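Local coordinates for Dps family DNA-binding stress response protein (Thermosynechococcus elongatus, PDB 2C41), which probably binds and oxidises iron and may bind DNA under stress, assembling as a twelve-subunit shell of ferritin-like four-helix bundles, at residues Q19-M25 / Y80-V86; M58-L62 / L131-L135; I99-I103 / L146-L150. All coordinates share one frame; numbering follows the deposited sequence.

Contact 1: Q19-M25 / Y80-V86; sequences QANAVVM and YLKVATV
Halfway along the crossover between the second and third long helices of the bundle, Dps subunits carry a short extra helix; here Tyr80, Ala84 and Val86, from helix 80-83 and the turn after it, close on Ala20, Val23 and Val24 of helix 6-35. The backbones come nearest at two alanines, with Ala20 CA and Ala84 CA 4.9 Å apart, a spacing that small side chains permit. Ala20 CB fits against the end of the short helix, 3.8 Å from Val83 CG1, and also touches the Tyr80 carbonyl. That same oxygen takes the amide hydrogens of Val83 and Ala84, closing the helix just as the chain leaves it.

Tyr80 lays its ring across Val23. Val23 CG1 makes a CH-pi contact over the ring centre, 4.2 Å from the centroid and 11° off the normal, while Val23 CG2 reaches the ring atom CE1 of Tyr80 at 3.6 Å. Trp34 of a second subunit also packs on Tyr80, which places the ring at a subunit boundary.

Past the helix, Thr85 hydrogen-bonds through OG1 to Glu112 of helix 95-122, tying the turn to a third element. Asn21 lies beside Val86, its CB 4.0 Å from Val86 CG1. Val24 divides its two methyls between neighbours: with CG1 anti to the backbone N (chi1 173°), CG2 is left to fill the corner between Leu81 CD2 and Ala84 CB, at 3.7 Å from each, and Val24 CG1 meets Val86 CG2 at 3.6 Å.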
ATOM      1  N   GLN C  19     -12.399  -2.537 -31.635  1.00 12.87           N
ATOM      2  CA  GLN C  19     -12.668  -3.370 -30.458  1.00 13.02           C
ATOM      3  C   GLN C  19     -12.395  -4.840 -30.774  1.00 12.82           C
ATOM      4  O   GLN C  19     -11.722  -5.529 -30.013  1.00 12.21           O
ATOM      5  CB  GLN C  19     -14.114  -3.211 -29.994  1.00 13.27           C
ATOM      6  CG  GLN C  19     -14.480  -4.145 -28.836  1.00 13.24           C
ATOM      7  CD  GLN C  19     -15.958  -4.455 -28.764  1.00 14.45           C
ATOM      8  OE1 GLN C  19     -16.370  -5.401 -28.090  1.00 15.75           O
ATOM      9  NE2 GLN C  19     -16.762  -3.671 -29.458  1.00 12.25           N
ATOM     10  N   ALA C  20     -12.926  -5.300 -31.906  1.00 12.76           N
ATOM     11  CA  ALA C  20     -12.713  -6.674 -32.369  1.00 12.84           C
ATOM     12  C   ALA C  20     -11.225  -6.973 -32.540  1.00 12.84           C
ATOM     13  O   ALA C  20     -10.765  -8.039 -32.129  1.00 12.96           O
ATOM     14  CB  ALA C  20     -13.476  -6.928 -33.691  1.00 12.27           C
ATOM     15  N   ASN C  21     -10.484  -6.019 -33.117  1.00 12.87           N
ATOM     16  CA  ASN C  21      -9.031  -6.144 -33.263  1.00 12.91           C
ATOM     17  C   ASN C  21      -8.314  -6.277 -31.923  1.00 12.86           C
ATOM     18  O   ASN C  21      -7.374  -7.059 -31.798  1.00 12.76           O
ATOM     19  CB  ASN C  21      -8.427  -4.985 -34.067  1.00 12.75           C
ATOM     20  CG  ASN C  21      -8.715  -5.084 -35.561  1.00 13.12           C
ATOM     21  OD1 ASN C  21      -8.529  -4.115 -36.306  1.00 15.32           O
ATOM     22  ND2 ASN C  21      -9.158  -6.248 -36.005  1.00 10.21           N
ATOM     23  N   ALA C  22      -8.766  -5.523 -30.923  1.00 12.61           N
ATOM     24  CA  ALA C  22      -8.173  -5.604 -29.584  1.00 12.73           C
ATOM     25  C   ALA C  22      -8.364  -7.006 -28.993  1.00 12.75           C
ATOM     26  O   ALA C  22      -7.443  -7.573 -28.391  1.00 12.71           O
ATOM     27  CB  ALA C  22      -8.764  -4.548 -28.671  1.00 12.68           C
ATOM     28  N   VAL C  23      -9.559  -7.565 -29.172  1.00 12.64           N
ATOM     29  CA  VAL C  23      -9.864  -8.915 -28.676  1.00 12.85           C
ATOM     30  C   VAL C  23      -8.968  -9.966 -29.350  1.00 13.08           C
ATOM     31  O   VAL C  23      -8.355 -10.789 -28.669  1.00 12.92           O
ATOM     32  CB  VAL C  23     -11.359  -9.266 -28.877  1.00 12.84           C
ATOM     33  CG1 VAL C  23     -11.618 -10.750 -28.584  1.00 12.49           C
ATOM     34  CG2 VAL C  23     -12.231  -8.361 -27.991  1.00 13.26           C
ATOM     35  N   VAL C  24      -8.886  -9.933 -30.684  1.00 13.20           N
ATOM     36  CA  VAL C  24      -8.062 -10.907 -31.418  1.00 13.40           C
ATOM     37  C   VAL C  24      -6.575 -10.724 -31.108  1.00 13.65           C
ATOM     38  O   VAL C  24      -5.849 -11.703 -30.911  1.00 13.24           O
ATOM     39  CB  VAL C  24      -8.322 -10.850 -32.952  1.00 13.77           C
ATOM     40  CG1 VAL C  24      -7.335 -11.750 -33.737  1.00 14.54           C
ATOM     41  CG2 VAL C  24      -9.748 -11.249 -33.229  1.00 13.69           C
ATOM     42  N   MET C  25      -6.128  -9.474 -31.058  1.00 13.63           N
ATOM     43  CA  MET C  25      -4.746  -9.169 -30.735  1.00 14.13           C
ATOM     44  C   MET C  25      -4.384  -9.675 -29.336  1.00 13.89           C
ATOM     45  O   MET C  25      -3.301 -10.226 -29.114  1.00 13.81           O
ATOM     46  CB  MET C  25      -4.528  -7.664 -30.803  1.00 14.61           C
ATOM     47  CG  MET C  25      -3.095  -7.297 -30.942  1.00 16.60           C
ATOM     48  SD  MET C  25      -2.470  -7.816 -32.557  1.00 19.38           S
ATOM     49  CE  MET C  25      -0.780  -7.305 -32.292  1.00 17.00           C
ATOM     50  N   TYR C  80     -16.681 -11.593 -33.343  1.00 16.08           N
ATOM     51  CA  TYR C  80     -15.341 -10.994 -33.292  1.00 16.24           C
ATOM     52  C   TYR C  80     -14.501 -11.276 -34.533  1.00 16.47           C
ATOM     53  O   TYR C  80     -13.932 -10.359 -35.116  1.00 16.37           O
ATOM     54  CB  TYR C  80     -14.591 -11.402 -32.028  1.00 15.74           C
ATOM     55  CG  TYR C  80     -15.096 -10.688 -30.790  1.00 15.25           C
ATOM     56  CD1 TYR C  80     -14.957  -9.306 -30.656  1.00 16.07           C
ATOM     57  CD2 TYR C  80     -15.700 -11.402 -29.748  1.00 15.30           C
ATOM     58  CE1 TYR C  80     -15.427  -8.635 -29.518  1.00 15.19           C
ATOM     59  CE2 TYR C  80     -16.170 -10.746 -28.607  1.00 14.84           C
ATOM     60  CZ  TYR C  80     -16.020  -9.364 -28.499  1.00 15.28           C
ATOM     61  OH  TYR C  80     -16.470  -8.716 -27.371  1.00 15.15           O
ATOM     62  N   LEU C  81     -14.452 -12.537 -34.943  1.00 16.93           N
ATOM     63  CA  LEU C  81     -13.652 -12.918 -36.105  1.00 18.02           C
ATOM     64  C   LEU C  81     -14.269 -12.473 -37.439  1.00 18.36           C
ATOM     65  O   LEU C  81     -13.589 -12.460 -38.468  1.00 18.98           O
ATOM     66  CB  LEU C  81     -13.379 -14.420 -36.093  1.00 17.67           C
ATOM     67  CG  LEU C  81     -12.460 -14.905 -34.966  1.00 19.27           C
ATOM     68  CD1 LEU C  81     -12.227 -16.389 -35.084  1.00 20.99           C
ATOM     69  CD2 LEU C  81     -11.130 -14.178 -34.978  1.00 19.82           C
ATOM     70  N   LYS C  82     -15.547 -12.103 -37.407  1.00 18.71           N
ATOM     71  CA  LYS C  82     -16.237 -11.578 -38.584  1.00 19.17           C
ATOM     72  C   LYS C  82     -15.943 -10.101 -38.811  1.00 18.99           C
ATOM     73  O   LYS C  82     -16.035  -9.617 -39.942  1.00 19.16           O
ATOM     74  CB  LYS C  82     -17.750 -11.767 -38.456  1.00 19.86           C
ATOM     75  CG  LYS C  82     -18.198 -13.210 -38.425  1.00 22.02           C
ATOM     76  CD  LYS C  82     -19.715 -13.287 -38.503  1.00 25.34           C
ATOM     77  CE  LYS C  82     -20.192 -14.729 -38.607  1.00 27.24           C
ATOM     78  NZ  LYS C  82     -20.058 -15.448 -37.308  1.00 29.45           N
ATOM     79  N   VAL C  83     -15.585  -9.401 -37.736  1.00 18.03           N
ATOM     80  CA  VAL C  83     -15.449  -7.950 -37.740  1.00 17.74           C
ATOM     81  C   VAL C  83     -13.964  -7.542 -37.718  1.00 17.36           C
ATOM     82  O   VAL C  83     -13.582  -6.526 -38.304  1.00 16.88           O
ATOM     83  CB  VAL C  83     -16.236  -7.349 -36.531  1.00 17.60           C
ATOM     84  CG1 VAL C  83     -16.002  -5.854 -36.380  1.00 17.98           C
ATOM     85  CG2 VAL C  83     -17.733  -7.636 -36.675  1.00 18.02           C
ATOM     86  N   ALA C  84     -13.134  -8.352 -37.052  1.00 16.86           N
ATOM     87  CA  ALA C  84     -11.705  -8.060 -36.931  1.00 16.45           C
ATOM     88  C   ALA C  84     -11.015  -8.049 -38.285  1.00 16.59           C
ATOM     89  O   ALA C  84     -11.340  -8.848 -39.170  1.00 16.44           O
ATOM     90  CB  ALA C  84     -11.013  -9.069 -36.002  1.00 16.61           C
ATOM     91  N   THR C  85     -10.068  -7.132 -38.439  1.00 16.29           N
ATOM     92  CA  THR C  85      -9.214  -7.087 -39.620  1.00 16.39           C
ATOM     93  C   THR C  85      -7.790  -7.576 -39.349  1.00 16.69           C
ATOM     94  O   THR C  85      -7.070  -7.889 -40.291  1.00 16.48           O
ATOM     95  CB  THR C  85      -9.163  -5.684 -40.236  1.00 16.64           C
ATOM     96  OG1 THR C  85      -8.810  -4.735 -39.222  1.00 16.43           O
ATOM     97  CG2 THR C  85     -10.519  -5.319 -40.835  1.00 16.45           C
ATOM     98  N   VAL C  86      -7.380  -7.635 -38.080  1.00 16.48           N
ATOM     99  CA  VAL C  86      -6.111  -8.287 -37.734  1.00 16.72           C
ATOM    100  C   VAL C  86      -6.195  -9.797 -37.979  1.00 16.80           C
ATOM    101  O   VAL C  86      -7.273 -10.388 -37.913  1.00 16.81           O
ATOM    102  CB  VAL C  86      -5.639  -8.010 -36.274  1.00 16.92           C
ATOM    103  CG1 VAL C  86      -5.392  -6.532 -36.070  1.00 17.10           C
ATOM    104  CG2 VAL C  86      -6.641  -8.527 -35.277  1.00 17.12           C
TER

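Contact 2: M58-L62 / L131-L135; sequences MIDEL and LYTRL
Leu135, Glu61 and Leu62 give up the most surface where helix 58-62 runs nearly antiparallel to helix 131-135, the two axes 11.8 Å apart. Leu135 points into the gap and spreads its methyls over three residues. Its CD1 meets Leu62 CG at 4.0 Å, the two leucines reaching toward each other tip to tip, and its CD2 lies 3.8 Å from Met58 CG as the methionine chain slides past. Leu62 turns its CD2 to Tyr132 CE2, 3.8 Å away, and to Leu131 CD2.

Glu61 closes the more open side of this apolar layer with a salt bridge to Arg134. The guanidinium grips it end-on: NH2 of Arg134 gives a straight bond to Glu61 OE1 (3.0 Å, 170°), entering on the syn lone pair, and Arg134 NH1 reaches Glu61 OE2 at 2.8 Å. The two flat groups are nearly coplanar, 27° apart; a bend at chi3 (53°) helps bring the guanidinium round to the carboxylate. With an alanine in place of Glu61, Arg134 would probably lose its carboxylate mate and become free to swing, and Leu135 CD2 would lose the cover of Glu61 OE1.

Around this pair the bundle is completed by Met113 of helix 95-122, against Leu135 and Tyr132, and by helix 6-35, where Thr14 hydrogen-bonds the Tyr132 hydroxyl and Ala22 packs on Ile59.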
ATOM      1  N   MET C  58      -7.599  -2.234 -23.609  1.00 13.60           N
ATOM      2  CA  MET C  58      -8.241  -1.484 -24.680  1.00 13.46           C
ATOM      3  C   MET C  58      -9.610  -2.019 -25.058  1.00 13.48           C
ATOM      4  O   MET C  58     -10.438  -1.274 -25.583  1.00 13.31           O
ATOM      5  CB  MET C  58      -7.353  -1.476 -25.921  1.00 13.64           C
ATOM      6  CG  MET C  58      -5.988  -0.880 -25.657  1.00 12.81           C
ATOM      7  SD  MET C  58      -5.091  -0.830 -27.219  1.00 13.53           S
ATOM      8  CE  MET C  58      -3.439  -0.488 -26.633  1.00 14.20           C
ATOM      9  N   ILE C  59      -9.847  -3.304 -24.799  1.00 13.30           N
ATOM     10  CA  ILE C  59     -11.104  -3.937 -25.180  1.00 13.44           C
ATOM     11  C   ILE C  59     -12.290  -3.202 -24.557  1.00 13.55           C
ATOM     12  O   ILE C  59     -13.214  -2.790 -25.258  1.00 13.09           O
ATOM     13  CB  ILE C  59     -11.151  -5.438 -24.791  1.00 13.19           C
ATOM     14  CG1 ILE C  59     -10.049  -6.216 -25.526  1.00 13.91           C
ATOM     15  CG2 ILE C  59     -12.535  -6.009 -25.090  1.00 13.74           C
ATOM     16  CD1 ILE C  59      -9.749  -7.573 -24.928  1.00 13.77           C
ATOM     17  N   ASP C  60     -12.257  -3.031 -23.242  1.00 13.47           N
ATOM     18  CA  ASP C  60     -13.362  -2.375 -22.554  1.00 14.05           C
ATOM     19  C   ASP C  60     -13.478  -0.892 -22.924  1.00 13.95           C
ATOM     20  O   ASP C  60     -14.587  -0.369 -23.048  1.00 14.11           O
ATOM     21  CB  ASP C  60     -13.235  -2.548 -21.044  1.00 14.12           C
ATOM     22  CG  ASP C  60     -14.519  -2.210 -20.326  1.00 14.98           C
ATOM     23  OD1 ASP C  60     -14.564  -1.146 -19.689  1.00 16.70           O
ATOM     24  OD2 ASP C  60     -15.492  -2.976 -20.443  1.00 15.99           O
ATOM     25  N   GLU C  61     -12.341  -0.223 -23.128  1.00 14.01           N
ATOM     26  CA  GLU C  61     -12.338   1.194 -23.507  1.00 14.19           C
ATOM     27  C   GLU C  61     -13.030   1.408 -24.857  1.00 13.95           C
ATOM     28  O   GLU C  61     -13.851   2.318 -25.008  1.00 13.49           O
ATOM     29  CB  GLU C  61     -10.914   1.729 -23.603  1.00 14.74           C
ATOM     30  CG  GLU C  61     -10.179   1.801 -22.299  1.00 16.53           C
ATOM     31  CD  GLU C  61      -9.118   2.862 -22.353  1.00 21.12           C
ATOM     32  OE1 GLU C  61      -7.973   2.534 -22.710  1.00 22.37           O
ATOM     33  OE2 GLU C  61      -9.448   4.030 -22.083  1.00 22.81           O
ATOM     34  N   LEU C  62     -12.678   0.566 -25.826  1.00 13.51           N
ATOM     35  CA  LEU C  62     -13.237   0.647 -27.175  1.00 13.62           C
ATOM     36  C   LEU C  62     -14.702   0.215 -27.215  1.00 13.87           C
ATOM     37  O   LEU C  62     -15.514   0.807 -27.935  1.00 14.41           O
ATOM     38  CB  LEU C  62     -12.402  -0.189 -28.148  1.00 13.16           C
ATOM     39  CG  LEU C  62     -10.997   0.361 -28.425  1.00 12.56           C
ATOM     40  CD1 LEU C  62     -10.090  -0.753 -28.994  1.00 13.07           C
ATOM     41  CD2 LEU C  62     -11.071   1.572 -29.359  1.00 12.91           C
ATOM     42  N   LEU C 131      -9.163   8.982 -27.881  1.00 13.07           N
ATOM     43  CA  LEU C 131      -9.017   7.584 -27.510  1.00 13.20           C
ATOM     44  C   LEU C 131      -8.045   6.891 -28.467  1.00 13.22           C
ATOM     45  O   LEU C 131      -7.078   6.267 -28.029  1.00 12.95           O
ATOM     46  CB  LEU C 131     -10.383   6.881 -27.497  1.00 12.94           C
ATOM     47  CG  LEU C 131     -10.411   5.395 -27.124  1.00 13.34           C
ATOM     48  CD1 LEU C 131      -9.761   5.141 -25.769  1.00 14.19           C
ATOM     49  CD2 LEU C 131     -11.843   4.872 -27.146  1.00 14.14           C
ATOM     50  N   TYR C 132      -8.284   7.032 -29.770  1.00 13.00           N
ATOM     51  CA  TYR C 132      -7.398   6.434 -30.767  1.00 13.15           C
ATOM     52  C   TYR C 132      -5.980   6.994 -30.688  1.00 13.36           C
ATOM     53  O   TYR C 132      -4.999   6.263 -30.875  1.00 13.14           O
ATOM     54  CB  TYR C 132      -7.959   6.641 -32.182  1.00 13.13           C
ATOM     55  CG  TYR C 132      -9.181   5.803 -32.499  1.00 12.85           C
ATOM     56  CD1 TYR C 132     -10.260   6.347 -33.201  1.00 13.49           C
ATOM     57  CD2 TYR C 132      -9.260   4.461 -32.104  1.00 14.24           C
ATOM     58  CE1 TYR C 132     -11.381   5.583 -33.493  1.00 13.00           C
ATOM     59  CE2 TYR C 132     -10.377   3.690 -32.393  1.00 13.51           C
ATOM     60  CZ  TYR C 132     -11.432   4.258 -33.091  1.00 14.18           C
ATOM     61  OH  TYR C 132     -12.520   3.482 -33.391  1.00 13.56           O
ATOM     62  N   THR C 133      -5.886   8.295 -30.420  1.00 13.12           N
ATOM     63  CA  THR C 133      -4.598   8.991 -30.333  1.00 13.25           C
ATOM     64  C   THR C 133      -3.764   8.475 -29.157  1.00 13.27           C
ATOM     65  O   THR C 133      -2.550   8.301 -29.280  1.00 13.31           O
ATOM     66  CB  THR C 133      -4.790  10.504 -30.251  1.00 12.93           C
ATOM     67  OG1 THR C 133      -5.421  10.960 -31.455  1.00 13.79           O
ATOM     68  CG2 THR C 133      -3.445  11.231 -30.095  1.00 13.54           C
ATOM     69  N   ARG C 134      -4.422   8.222 -28.027  1.00 13.02           N
ATOM     70  CA  ARG C 134      -3.746   7.643 -26.859  1.00 13.36           C
ATOM     71  C   ARG C 134      -3.357   6.181 -27.101  1.00 13.05           C
ATOM     72  O   ARG C 134      -2.205   5.781 -26.884  1.00 12.61           O
ATOM     73  CB  ARG C 134      -4.628   7.776 -25.609  1.00 12.58           C
ATOM     74  CG  ARG C 134      -4.084   7.040 -24.374  1.00 14.52           C
ATOM     75  CD  ARG C 134      -4.773   7.473 -23.086  1.00 15.23           C
ATOM     76  NE  ARG C 134      -6.234   7.384 -23.158  1.00 17.78           N
ATOM     77  CZ  ARG C 134      -6.948   6.267 -22.997  1.00 19.50           C
ATOM     78  NH1 ARG C 134      -8.274   6.325 -23.084  1.00 18.82           N
ATOM     79  NH2 ARG C 134      -6.358   5.099 -22.737  1.00 18.72           N
ATOM     80  N   LEU C 135      -4.324   5.383 -27.547  1.00 12.66           N
ATOM     81  CA  LEU C 135      -4.100   3.948 -27.712  1.00 12.65           C
ATOM     82  C   LEU C 135      -3.036   3.624 -28.754  1.00 12.67           C
ATOM     83  O   LEU C 135      -2.259   2.682 -28.583  1.00 12.01           O
ATOM     84  CB  LEU C 135      -5.407   3.211 -28.036  1.00 13.05           C
ATOM     85  CG  LEU C 135      -6.526   3.233 -26.978  1.00 12.83           C
ATOM     86  CD1 LEU C 135      -7.633   2.253 -27.384  1.00 15.21           C
ATOM     87  CD2 LEU C 135      -5.989   2.930 -25.574  1.00 15.49           C
TER

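Contact 3: I99-I103 / L146-L150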
ATOM      1  N   ILE C  99       6.706 -13.137 -33.303  1.00 13.96           N
ATOM      2  CA  ILE C  99       7.111 -11.731 -33.238  1.00 14.03           C
ATOM      3  C   ILE C  99       6.799 -10.996 -34.552  1.00 14.36           C
ATOM      4  O   ILE C  99       6.246  -9.895 -34.525  1.00 13.75           O
ATOM      5  CB  ILE C  99       8.585 -11.591 -32.807  1.00 13.83           C
ATOM      6  CG1 ILE C  99       8.760 -12.143 -31.375  1.00 13.38           C
ATOM      7  CG2 ILE C  99       9.031 -10.124 -32.866  1.00 14.28           C
ATOM      8  CD1 ILE C  99      10.192 -12.108 -30.847  1.00 14.26           C
ATOM      9  N   GLU C 100       7.127 -11.618 -35.680  1.00 14.51           N
ATOM     10  CA  GLU C 100       6.841 -11.040 -36.992  1.00 14.87           C
ATOM     11  C   GLU C 100       5.333 -10.848 -37.207  1.00 14.70           C
ATOM     12  O   GLU C 100       4.899  -9.810 -37.713  1.00 14.50           O
ATOM     13  CB  GLU C 100       7.456 -11.896 -38.097  1.00 15.53           C
ATOM     14  CG  GLU C 100       8.983 -12.002 -38.010  1.00 16.90           C
ATOM     15  CD  GLU C 100       9.727 -10.984 -38.857  1.00 20.58           C
ATOM     16  OE1 GLU C 100       9.172  -9.888 -39.118  1.00 22.79           O
ATOM     17  OE2 GLU C 100      10.880 -11.280 -39.259  1.00 20.87           O
ATOM     18  N   GLU C 101       4.550 -11.850 -36.814  1.00 14.62           N
ATOM     19  CA  GLU C 101       3.088 -11.787 -36.899  1.00 14.66           C
ATOM     20  C   GLU C 101       2.551 -10.640 -36.042  1.00 14.38           C
ATOM     21  O   GLU C 101       1.711  -9.861 -36.494  1.00 14.09           O
ATOM     22  CB  GLU C 101       2.473 -13.115 -36.439  1.00 14.67           C
ATOM     23  CG  GLU C 101       0.965 -13.190 -36.587  1.00 15.52           C
ATOM     24  CD  GLU C 101       0.435 -14.575 -36.291  1.00 17.04           C
ATOM     25  OE1 GLU C 101       0.120 -15.296 -37.256  1.00 18.48           O
ATOM     26  OE2 GLU C 101       0.361 -14.950 -35.101  1.00 15.05           O
ATOM     27  N   ALA C 102       3.044 -10.546 -34.806  1.00 13.93           N
ATOM     28  CA  ALA C 102       2.637  -9.479 -33.884  1.00 13.86           C
ATOM     29  C   ALA C 102       2.923  -8.101 -34.474  1.00 13.84           C
ATOM     30  O   ALA C 102       2.059  -7.219 -34.443  1.00 13.39           O
ATOM     31  CB  ALA C 102       3.332  -9.638 -32.527  1.00 13.97           C
ATOM     32  N   ILE C 103       4.126  -7.923 -35.023  1.00 13.44           N
ATOM     33  CA  ILE C 103       4.510  -6.651 -35.632  1.00 13.39           C
ATOM     34  C   ILE C 103       3.551  -6.275 -36.764  1.00 13.38           C
ATOM     35  O   ILE C 103       3.039  -5.150 -36.799  1.00 12.87           O
ATOM     36  CB  ILE C 103       5.949  -6.686 -36.161  1.00 13.08           C
ATOM     37  CG1 ILE C 103       6.931  -6.713 -34.987  1.00 12.84           C
ATOM     38  CG2 ILE C 103       6.229  -5.459 -37.039  1.00 13.70           C
ATOM     39  CD1 ILE C 103       8.316  -7.212 -35.356  1.00 13.60           C
ATOM     40  N   LEU C 146       9.021  -5.266 -30.110  1.00 13.45           N
ATOM     41  CA  LEU C 146       9.031  -6.480 -30.926  1.00 13.69           C
ATOM     42  C   LEU C 146      10.107  -6.426 -32.008  1.00 13.75           C
ATOM     43  O   LEU C 146      10.852  -7.389 -32.196  1.00 13.60           O
ATOM     44  CB  LEU C 146       7.657  -6.688 -31.562  1.00 13.03           C
ATOM     45  CG  LEU C 146       6.586  -7.667 -31.054  1.00 15.57           C
ATOM     46  CD1 LEU C 146       6.904  -8.395 -29.767  1.00 14.44           C
ATOM     47  CD2 LEU C 146       5.223  -6.981 -31.000  1.00 14.34           C
ATOM     48  N   LYS C 147      10.185  -5.296 -32.708  1.00 13.79           N
ATOM     49  CA  LYS C 147      11.172  -5.118 -33.770  1.00 14.25           C
ATOM     50  C   LYS C 147      12.599  -5.281 -33.256  1.00 14.26           C
ATOM     51  O   LYS C 147      13.450  -5.846 -33.947  1.00 14.31           O
ATOM     52  CB  LYS C 147      10.993  -3.757 -34.452  1.00 14.31           C
ATOM     53  CG  LYS C 147       9.808  -3.713 -35.411  1.00 14.55           C
ATOM     54  CD  LYS C 147       9.543  -2.279 -35.899  1.00 15.74           C
ATOM     55  CE  LYS C 147      10.749  -1.691 -36.659  1.00 17.79           C
ATOM     56  NZ  LYS C 147      10.949  -2.376 -37.959  1.00 20.08           N
ATOM     57  N   GLU C 148      12.861  -4.794 -32.045  1.00 14.38           N
ATOM     58  CA  GLU C 148      14.194  -4.930 -31.449  1.00 14.85           C
ATOM     59  C   GLU C 148      14.630  -6.393 -31.347  1.00 14.65           C
ATOM     60  O   GLU C 148      15.795  -6.706 -31.569  1.00 14.33           O
ATOM     61  CB  GLU C 148      14.265  -4.255 -30.072  1.00 15.22           C
ATOM     62  CG  GLU C 148      14.130  -2.723 -30.110  1.00 17.22           C
ATOM     63  CD  GLU C 148      15.123  -2.072 -31.069  1.00 21.96           C
ATOM     64  OE1 GLU C 148      14.740  -1.123 -31.797  1.00 23.35           O
ATOM     65  OE2 GLU C 148      16.285  -2.531 -31.122  1.00 21.95           O
ATOM     66  N   PHE C 149      13.695  -7.287 -31.021  1.00 14.78           N
ATOM     67  CA  PHE C 149      14.019  -8.715 -30.905  1.00 15.00           C
ATOM     68  C   PHE C 149      14.485  -9.322 -32.229  1.00 15.55           C
ATOM     69  O   PHE C 149      15.177 -10.341 -32.245  1.00 15.40           O
ATOM     70  CB  PHE C 149      12.830  -9.491 -30.358  1.00 15.22           C
ATOM     71  CG  PHE C 149      12.716  -9.432 -28.864  1.00 15.50           C
ATOM     72  CD1 PHE C 149      12.000  -8.409 -28.244  1.00 16.37           C
ATOM     73  CD2 PHE C 149      13.339 -10.394 -28.074  1.00 16.22           C
ATOM     74  CE1 PHE C 149      11.897  -8.360 -26.847  1.00 16.73           C
ATOM     75  CE2 PHE C 149      13.247 -10.356 -26.681  1.00 16.06           C
ATOM     76  CZ  PHE C 149      12.528  -9.341 -26.066  1.00 15.77           C
ATOM     77  N   LEU C 150      14.109  -8.678 -33.332  1.00 15.77           N
ATOM     78  CA  LEU C 150      14.451  -9.173 -34.661  1.00 16.75           C
ATOM     79  C   LEU C 150      15.757  -8.597 -35.217  1.00 17.02           C
ATOM     80  O   LEU C 150      16.216  -9.033 -36.284  1.00 17.00           O
ATOM     81  CB  LEU C 150      13.293  -8.921 -35.624  1.00 16.62           C
ATOM     82  CG  LEU C 150      12.167  -9.958 -35.804  1.00 18.45           C
ATOM     83  CD1 LEU C 150      12.005 -10.992 -34.689  1.00 18.28           C
ATOM     84  CD2 LEU C 150      10.882  -9.242 -36.135  1.00 18.08           C
TER
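Ile103 N hydrogen-bonds Ile99 O at 2.9 Å, a helical bond that sets the two isoleucines one turn apart and turns both against Leu146 and Leu150. This joins the early turns of helix 95-122 to the C-terminal end region of helix 126-149, two successive long helices of the ferritin-like bundle. The backbones are closest where Ile99 faces Leu146.

Leu146 enters between the isoleucines. Its CB lies 3.5 Å from Ile103 CG1, its CG lies against Ile99 CG2, and its CD2 touches Ala102 CB at 3.6 Å, where the lack of a longer side chain allows the leucine to come in close. The leucine pays for this fit or is imperfectly modelled: its chi2 of 5° sets CD1 almost eclipsed with CA.

Ile99 works with both branches. CG2 rests 3.6 Å from Leu150 CD1 and also touches the Leu146 carbonyl oxygen; CG1, anti to the carbonyl carbon (chi1 -63°), carries CD1 off to Phe149 CB at 3.7 Å. The Phe149 ring itself leads away from helix 95-122 toward Leu44 and Leu47 of helix 41-68. Ile103 and Leu150 meet tip to tip, with CD1 of Ile103 and CD2 of Leu150 3.4 Å apart, a pinch that is doubtful because the leucine's outer torsion is also poorly staggered. Glu100 bends at chi2 and lays its carboxylate group against the same Leu150 methyl, but it also touches a crystal neighbour, so its pose may owe something to the lattice. Leu156 of another subunit packs on Ile99 and Leu150.

No hydrogen bond or salt bridge crosses between the segments. The join therefore depends on the shapes of branched aliphatic groups and on their burial from water, with no directional bond to fix the register.

In the fold
All three contacts are largely buried, but they hold different pairs of elements. Contact 1 fastens the crossover and its short helix to helix 6-35, while contacts 2 and 3 both use helix 126-149, against helix 41-68 and helix 95-122, on opposite sides of the chain's centre. Contact 1 touches contact 2 where Val23 CG2 lies 3.7 Å from Ile59 CG2, and it reaches contact 3 through Met25; contacts 2 and 3 stay about 12 Å apart at their nearest atoms. Contact 2 alone has a salt bridge between its segments, at its more exposed rim; contact 1 adds a CH-pi contact, and contact 3, farthest from the centre, is almost wholly aliphatic.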